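Local coordinates for uncharacterized protein (Brachypodium distachyon, PDB 4ME2) that is probably a chloroplast RNA-binding protein of the pentatricopeptide-repeat family that recognises group II intron RNA through helix-turn-helix repeats, at residues Leu100-Leu105 against Ala122-Ser127; Arg189-Ala194 against Ala224-Asp229. All coordinates share one frame; numbering follows the deposited sequence.

Contact 1: Leu100-Leu105 against Ala122-Ser127; sequences LALAAL and ATFVSS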
ATOM      1  N   LEU A 100      -2.009  -3.587  14.000  1.00 17.54           N
ATOM      2  CA  LEU A 100      -3.179  -4.467  14.024  1.00 17.63           C
ATOM      3  C   LEU A 100      -4.095  -4.174  12.848  1.00 17.57           C
ATOM      4  O   LEU A 100      -4.671  -5.094  12.275  1.00 17.73           O
ATOM      5  CB  LEU A 100      -3.973  -4.322  15.322  1.00 17.88           C
ATOM      6  CG  LEU A 100      -3.236  -4.686  16.613  1.00 18.03           C
ATOM      7  CD1 LEU A 100      -4.208  -4.682  17.784  1.00 18.66           C
ATOM      8  CD2 LEU A 100      -2.576  -6.044  16.481  1.00 18.86           C
ATOM      9  N   ALA A 101      -4.231  -2.893  12.506  1.00 17.55           N
ATOM     10  CA  ALA A 101      -5.065  -2.506  11.361  1.00 17.50           C
ATOM     11  C   ALA A 101      -4.462  -3.039  10.065  1.00 17.77           C
ATOM     12  O   ALA A 101      -5.198  -3.450   9.156  1.00 17.75           O
ATOM     13  CB  ALA A 101      -5.246  -0.993  11.297  1.00 18.19           C
ATOM     14  N   LEU A 102      -3.133  -3.028   9.982  1.00 17.99           N
ATOM     15  CA  LEU A 102      -2.420  -3.556   8.812  1.00 18.15           C
ATOM     16  C   LEU A 102      -2.639  -5.061   8.718  1.00 18.15           C
ATOM     17  O   LEU A 102      -2.866  -5.596   7.634  1.00 18.03           O
ATOM     18  CB  LEU A 102      -0.916  -3.273   8.910  1.00 19.32           C
ATOM     19  CG  LEU A 102      -0.055  -2.936   7.680  1.00 21.08           C
ATOM     20  CD1 LEU A 102       1.336  -3.548   7.799  1.00 20.80           C
ATOM     21  CD2 LEU A 102      -0.681  -3.269   6.331  1.00 20.59           C
ATOM     22  N   ALA A 103      -2.563  -5.746   9.857  1.00 17.86           N
ATOM     23  CA  ALA A 103      -2.841  -7.173   9.883  1.00 17.59           C
ATOM     24  C   ALA A 103      -4.277  -7.436   9.415  1.00 17.33           C
ATOM     25  O   ALA A 103      -4.523  -8.407   8.693  1.00 16.85           O
ATOM     26  CB  ALA A 103      -2.586  -7.755  11.269  1.00 17.72           C
ATOM     27  N   ALA A 104      -5.215  -6.568   9.802  1.00 16.60           N
ATOM     28  CA  ALA A 104      -6.603  -6.701   9.338  1.00 16.98           C
ATOM     29  C   ALA A 104      -6.684  -6.527   7.822  1.00 17.14           C
ATOM     30  O   ALA A 104      -7.383  -7.292   7.141  1.00 17.06           O
ATOM     31  CB  ALA A 104      -7.525  -5.721  10.046  1.00 16.98           C
ATOM     32  N   LEU A 105      -5.970  -5.528   7.305  1.00 16.95           N
ATOM     33  CA  LEU A 105      -5.888  -5.301   5.859  1.00 17.47           C
ATOM     34  C   LEU A 105      -5.439  -6.567   5.133  1.00 17.53           C
ATOM     35  O   LEU A 105      -6.037  -6.947   4.126  1.00 18.03           O
ATOM     36  CB  LEU A 105      -4.955  -4.125   5.522  1.00 17.67           C
ATOM     37  CG  LEU A 105      -4.725  -3.812   4.031  1.00 17.93           C
ATOM     38  CD1 LEU A 105      -6.036  -3.513   3.325  1.00 18.29           C
ATOM     39  CD2 LEU A 105      -3.745  -2.662   3.859  1.00 18.19           C
ATOM     40  N   ALA A 122      -2.468   4.041   0.339  1.00 19.11           N
ATOM     41  CA  ALA A 122      -1.890   5.351   0.623  1.00 19.35           C
ATOM     42  C   ALA A 122      -2.214   5.795   2.045  1.00 19.57           C
ATOM     43  O   ALA A 122      -1.354   6.350   2.727  1.00 19.67           O
ATOM     44  CB  ALA A 122      -2.360   6.391  -0.391  1.00 19.77           C
ATOM     45  N   THR A 123      -3.441   5.530   2.492  1.00 19.72           N
ATOM     46  CA  THR A 123      -3.854   5.873   3.854  1.00 19.89           C
ATOM     47  C   THR A 123      -3.044   5.114   4.919  1.00 19.45           C
ATOM     48  O   THR A 123      -2.638   5.696   5.931  1.00 19.78           O
ATOM     49  CB  THR A 123      -5.372   5.695   4.041  1.00 20.90           C
ATOM     50  OG1 THR A 123      -6.047   6.657   3.217  1.00 22.67           O
ATOM     51  CG2 THR A 123      -5.772   5.926   5.495  1.00 22.30           C
ATOM     52  N   PHE A 124      -2.785   3.830   4.681  1.00 18.50           N
ATOM     53  CA  PHE A 124      -1.931   3.066   5.590  1.00 18.30           C
ATOM     54  C   PHE A 124      -0.497   3.586   5.596  1.00 18.29           C
ATOM     55  O   PHE A 124       0.167   3.572   6.628  1.00 17.97           O
ATOM     56  CB  PHE A 124      -1.984   1.571   5.265  1.00 18.63           C
ATOM     57  CG  PHE A 124      -3.134   0.863   5.913  1.00 19.29           C
ATOM     58  CD1 PHE A 124      -2.983   0.276   7.164  1.00 20.04           C
ATOM     59  CD2 PHE A 124      -4.382   0.812   5.295  1.00 19.37           C
ATOM     60  CE1 PHE A 124      -4.045  -0.370   7.779  1.00 19.95           C
ATOM     61  CE2 PHE A 124      -5.452   0.167   5.909  1.00 20.28           C
ATOM     62  CZ  PHE A 124      -5.279  -0.422   7.154  1.00 20.49           C
ATOM     63  N   VAL A 125      -0.017   4.059   4.449  1.00 17.77           N
ATOM     64  CA  VAL A 125       1.327   4.618   4.383  1.00 18.12           C
ATOM     65  C   VAL A 125       1.422   5.904   5.208  1.00 19.04           C
ATOM     66  O   VAL A 125       2.320   6.054   6.046  1.00 19.36           O
ATOM     67  CB  VAL A 125       1.777   4.888   2.931  1.00 17.52           C
ATOM     68  CG1 VAL A 125       3.124   5.599   2.906  1.00 17.71           C
ATOM     69  CG2 VAL A 125       1.860   3.585   2.144  1.00 17.45           C
ATOM     70  N   SER A 126       0.495   6.827   4.959  1.00 19.98           N
ATOM     71  CA  SER A 126       0.490   8.132   5.626  1.00 20.63           C
ATOM     72  C   SER A 126       0.277   8.046   7.137  1.00 20.65           C
ATOM     73  O   SER A 126       0.784   8.884   7.888  1.00 21.45           O
ATOM     74  CB  SER A 126      -0.563   9.041   4.991  1.00 21.42           C
ATOM     75  OG  SER A 126      -0.233   9.289   3.635  1.00 24.42           O
ATOM     76  N   SER A 127      -0.463   7.033   7.573  1.00 20.25           N
ATOM     77  CA  SER A 127      -0.784   6.851   8.987  1.00 20.11           C
ATOM     78  C   SER A 127       0.243   5.993   9.719  1.00 20.11           C
ATOM     79  O   SER A 127       0.142   5.820  10.936  1.00 20.73           O
ATOM     80  CB  SER A 127      -2.192   6.261   9.152  1.00 20.88           C
ATOM     81  OG  SER A 127      -2.275   4.939   8.629  1.00 20.02           O
TER
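F124 sends its ring across from one helix to the A101-L102 backbone and the side chains of A101, L102 and L105 on the other, so that the ring packs on a peptide group as well as on methyl groups. L105 lies over one face: its CD2 sits 4.0 Å from the centroid of the F124 ring and 17° off the ring normal, a CH-pi contact displaced toward the CD2 and CE2 rim. Because CG of L105 stands anti to the backbone N (chi1 177°), the leucine reaches out to the phenylalanine, and the two run alongside each other, pointing opposite ways. At the ring edge, CE1 of F124 comes within 3.5 Å of A101 C. The carbonyl oxygen A101 O is 3.6 Å from F124 CZ. A101 CB meets F124 CE1 at 3.8 Å, and L102 CD2 is 4.3 Å from F124 CD1. Q93 of helix 82-94 packs on both A101 and F124, and L142 of helix 133-151 on L105.

The side-chain hydrogen bond within the pair of segments is S127 OG to T123 O, 2.8 Å; S127 N reaches the same oxygen from the other face of its carbonyl plane, tying down the end of the segment. F124 O accepts from W98 NE1. The segments 100-105 and 122-126 run nearly antiparallel, their axes 161° apart, an antiparallel packing of successive helices as in the alpha-solenoid of pentatricopeptide-repeat proteins.

Contact 2: Arg189-Ala194 against Ala224-Asp229; sequences RVYEAA and AEVEAD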
ATOM      1  N   ARG A 189       9.711   1.262  -6.735  1.00 21.78           N
ATOM      2  CA  ARG A 189       9.139  -0.020  -7.149  1.00 23.42           C
ATOM      3  C   ARG A 189       7.801   0.178  -7.850  1.00 23.14           C
ATOM      4  O   ARG A 189       7.583  -0.364  -8.935  1.00 24.16           O
ATOM      5  CB  ARG A 189       8.997  -0.984  -5.962  1.00 24.03           C
ATOM      6  CG  ARG A 189      10.265  -1.762  -5.626  1.00 25.78           C
ATOM      7  CD  ARG A 189      10.121  -3.262  -5.894  1.00 28.68           C
ATOM      8  NE  ARG A 189       9.638  -3.571  -7.235  1.00 30.77           N
ATOM      9  CZ  ARG A 189       8.856  -4.605  -7.550  1.00 30.61           C
ATOM     10  NH1 ARG A 189       8.432  -5.455  -6.624  1.00 31.79           N
ATOM     11  NH2 ARG A 189       8.483  -4.782  -8.808  1.00 32.20           N
ATOM     12  N   VAL A 190       6.915   0.963  -7.240  1.00 22.74           N
ATOM     13  CA  VAL A 190       5.596   1.241  -7.824  1.00 23.24           C
ATOM     14  C   VAL A 190       5.717   2.004  -9.142  1.00 24.29           C
ATOM     15  O   VAL A 190       5.091   1.637 -10.150  1.00 25.00           O
ATOM     16  CB  VAL A 190       4.697   2.058  -6.871  1.00 22.71           C
ATOM     17  CG1 VAL A 190       3.441   2.523  -7.595  1.00 23.10           C
ATOM     18  CG2 VAL A 190       4.323   1.241  -5.645  1.00 23.06           C
ATOM     19  N   TYR A 191       6.499   3.083  -9.122  1.00 24.59           N
ATOM     20  CA  TYR A 191       6.704   3.896 -10.317  1.00 25.88           C
ATOM     21  C   TYR A 191       7.254   3.059 -11.475  1.00 26.96           C
ATOM     22  O   TYR A 191       6.752   3.132 -12.600  1.00 28.74           O
ATOM     23  CB  TYR A 191       7.621   5.087 -10.012  1.00 25.24           C
ATOM     24  CG  TYR A 191       7.984   5.901 -11.234  1.00 25.75           C
ATOM     25  CD1 TYR A 191       9.171   5.658 -11.927  1.00 26.30           C
ATOM     26  CD2 TYR A 191       7.142   6.911 -11.700  1.00 25.99           C
ATOM     27  CE1 TYR A 191       9.511   6.403 -13.051  1.00 26.43           C
ATOM     28  CE2 TYR A 191       7.474   7.663 -12.821  1.00 25.99           C
ATOM     29  CZ  TYR A 191       8.656   7.403 -13.492  1.00 26.49           C
ATOM     30  OH  TYR A 191       8.982   8.147 -14.601  1.00 26.78           O
ATOM     31  N   GLU A 192       8.273   2.253 -11.196  1.00 27.65           N
ATOM     32  CA  GLU A 192       8.888   1.427 -12.228  1.00 29.07           C
ATOM     33  C   GLU A 192       7.913   0.396 -12.797  1.00 30.30           C
ATOM     34  O   GLU A 192       7.771   0.284 -14.013  1.00 31.43           O
ATOM     35  CB  GLU A 192      10.139   0.733 -11.699  1.00 29.46           C
ATOM     36  CG  GLU A 192      10.748  -0.245 -12.685  1.00 30.52           C
ATOM     37  CD  GLU A 192      11.946  -0.969 -12.115  1.00 30.61           C
ATOM     38  OE1 GLU A 192      13.040  -0.858 -12.704  1.00 31.76           O
ATOM     39  OE2 GLU A 192      11.797  -1.641 -11.074  1.00 32.01           O
ATOM     40  N   ALA A 193       7.239  -0.343 -11.920  1.00 29.74           N
ATOM     41  CA  ALA A 193       6.321  -1.396 -12.360  1.00 30.30           C
ATOM     42  C   ALA A 193       5.138  -0.843 -13.155  1.00 31.12           C
ATOM     43  O   ALA A 193       4.814  -1.362 -14.224  1.00 32.02           O
ATOM     44  CB  ALA A 193       5.841  -2.228 -11.179  1.00 29.50           C
ATOM     45  N   ALA A 194       4.512   0.216 -12.650  1.00 31.03           N
ATOM     46  CA  ALA A 194       3.304   0.761 -13.271  1.00 32.77           C
ATOM     47  C   ALA A 194       3.588   1.700 -14.444  1.00 34.38           C
ATOM     48  O   ALA A 194       3.027   1.535 -15.531  1.00 34.74           O
ATOM     49  CB  ALA A 194       2.435   1.455 -12.234  1.00 32.76           C
ATOM     50  N   ALA A 224      17.781  10.085 -11.557  1.00 23.94           N
ATOM     51  CA  ALA A 224      18.244  10.327 -12.916  1.00 24.42           C
ATOM     52  C   ALA A 224      17.329   9.670 -13.956  1.00 23.89           C
ATOM     53  O   ALA A 224      17.097  10.239 -15.019  1.00 24.22           O
ATOM     54  CB  ALA A 224      19.680   9.854 -13.076  1.00 24.01           C
ATOM     55  N   GLU A 225      16.811   8.482 -13.638  1.00 24.57           N
ATOM     56  CA  GLU A 225      15.854   7.797 -14.510  1.00 24.90           C
ATOM     57  C   GLU A 225      14.588   8.636 -14.670  1.00 24.08           C
ATOM     58  O   GLU A 225      14.113   8.854 -15.785  1.00 24.16           O
ATOM     59  CB  GLU A 225      15.485   6.417 -13.958  1.00 26.14           C
ATOM     60  CG  GLU A 225      16.637   5.434 -13.818  1.00 28.43           C
ATOM     61  CD  GLU A 225      16.910   4.643 -15.081  1.00 30.37           C
ATOM     62  OE1 GLU A 225      17.559   3.591 -14.973  1.00 33.64           O
ATOM     63  OE2 GLU A 225      16.477   5.052 -16.175  1.00 31.66           O
ATOM     64  N   VAL A 226      14.054   9.113 -13.550  1.00 24.31           N
ATOM     65  CA  VAL A 226      12.834   9.916 -13.584  1.00 24.22           C
ATOM     66  C   VAL A 226      13.062  11.212 -14.358  1.00 24.44           C
ATOM     67  O   VAL A 226      12.221  11.616 -15.162  1.00 24.65           O
ATOM     68  CB  VAL A 226      12.292  10.238 -12.178  1.00 24.26           C
ATOM     69  CG1 VAL A 226      10.989  11.019 -12.297  1.00 24.54           C
ATOM     70  CG2 VAL A 226      12.072   8.968 -11.368  1.00 24.30           C
ATOM     71  N   GLU A 227      14.205  11.857 -14.137  1.00 25.13           N
ATOM     72  CA  GLU A 227      14.521  13.072 -14.878  1.00 26.02           C
ATOM     73  C   GLU A 227      14.543  12.815 -16.387  1.00 25.06           C
ATOM     74  O   GLU A 227      14.108  13.655 -17.165  1.00 24.88           O
ATOM     75  CB  GLU A 227      15.835  13.688 -14.394  1.00 28.18           C
ATOM     76  CG  GLU A 227      15.761  14.208 -12.963  1.00 30.65           C
ATOM     77  CD  GLU A 227      17.049  14.859 -12.484  1.00 33.88           C
ATOM     78  OE1 GLU A 227      18.042  14.884 -13.245  1.00 37.09           O
ATOM     79  OE2 GLU A 227      17.068  15.353 -11.337  1.00 36.27           O
ATOM     80  N   ALA A 228      15.030  11.643 -16.788  1.00 24.36           N
ATOM     81  CA  ALA A 228      15.005  11.234 -18.192  1.00 24.58           C
ATOM     82  C   ALA A 228      13.561  11.109 -18.696  1.00 24.81           C
ATOM     83  O   ALA A 228      13.221  11.603 -19.773  1.00 24.94           O
ATOM     84  CB  ALA A 228      15.764   9.924 -18.375  1.00 23.83           C
ATOM     85  N   ASP A 229      12.708  10.467 -17.898  1.00 24.99           N
ATOM     86  CA  ASP A 229      11.293  10.327 -18.242  1.00 25.74           C
ATOM     87  C   ASP A 229      10.592  11.686 -18.328  1.00 25.42           C
ATOM     88  O   ASP A 229       9.831  11.937 -19.262  1.00 26.41           O
ATOM     89  CB  ASP A 229      10.573   9.431 -17.226  1.00 26.10           C
ATOM     90  CG  ASP A 229      11.081   7.997 -17.231  1.00 26.96           C
ATOM     91  OD1 ASP A 229      11.745   7.588 -18.209  1.00 27.18           O
ATOM     92  OD2 ASP A 229      10.813   7.272 -16.246  1.00 28.40           O
TER
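Y191 of helix 184-197 reaches V226 and D229 of helix 220-236, joining two helices of the alpha-helical solenoid that have helix 204-216 between them in the chain. The contacts are between side chains; the nearest CA atoms, those of Y191 and V226, are 9.2 Å apart. With chi1 at 175° the tyrosine is fully extended from its main-chain nitrogen, which stretches the ring toward the neighbouring helix.

The polar part is a short hydrogen bond, Y191 OH donating to D229 OD2 over 2.6 Å. The carboxylate oxygen lies in the plane of the ring at its edge and offers its anti lone pair, directed away from OD1, with ring and carboxylate planes turned 31° from each other. R196 NH1 forms a salt bridge to the same oxygen, so OD2 is gripped by both tyrosine and arginine. A phenylalanine at Y191 would probably leave D229 OD2 without its hydroxyl donor and more dependent on R196, with its carboxylate freer to turn.

The apolar part is carried by V226, whose CG2 approaches Y191 CE1 obliquely to the ring, at 4.0 Å. Y207 of helix 204-216 packs on both Y191 and D229, placing the hydrogen bond beside the helix that intervenes in sequence. The other methyl of V226, CG1, comes within 4.2 Å of Y191 OH.

In the fold
Contacts 1 and 2 lie in series along the solenoid, the first closing before the second opens; their centres are about 25 Å apart and their nearest atoms about 8 Å apart, without touching. The centre of contact 1 is about 8 Å from the centre of the chain, that of contact 2, toward the C-terminal end, about 18 Å. Helix 133-151 connects them: A138 packs on L102, while V143 and I147 meet V190, R189 and A193, and E144 forms a salt bridge with R189. Helix 168-180 also touches both, through V125 and V190. Contact 1 joins helices consecutive in the chain, contact 2 two helices separated in sequence by helix 204-216.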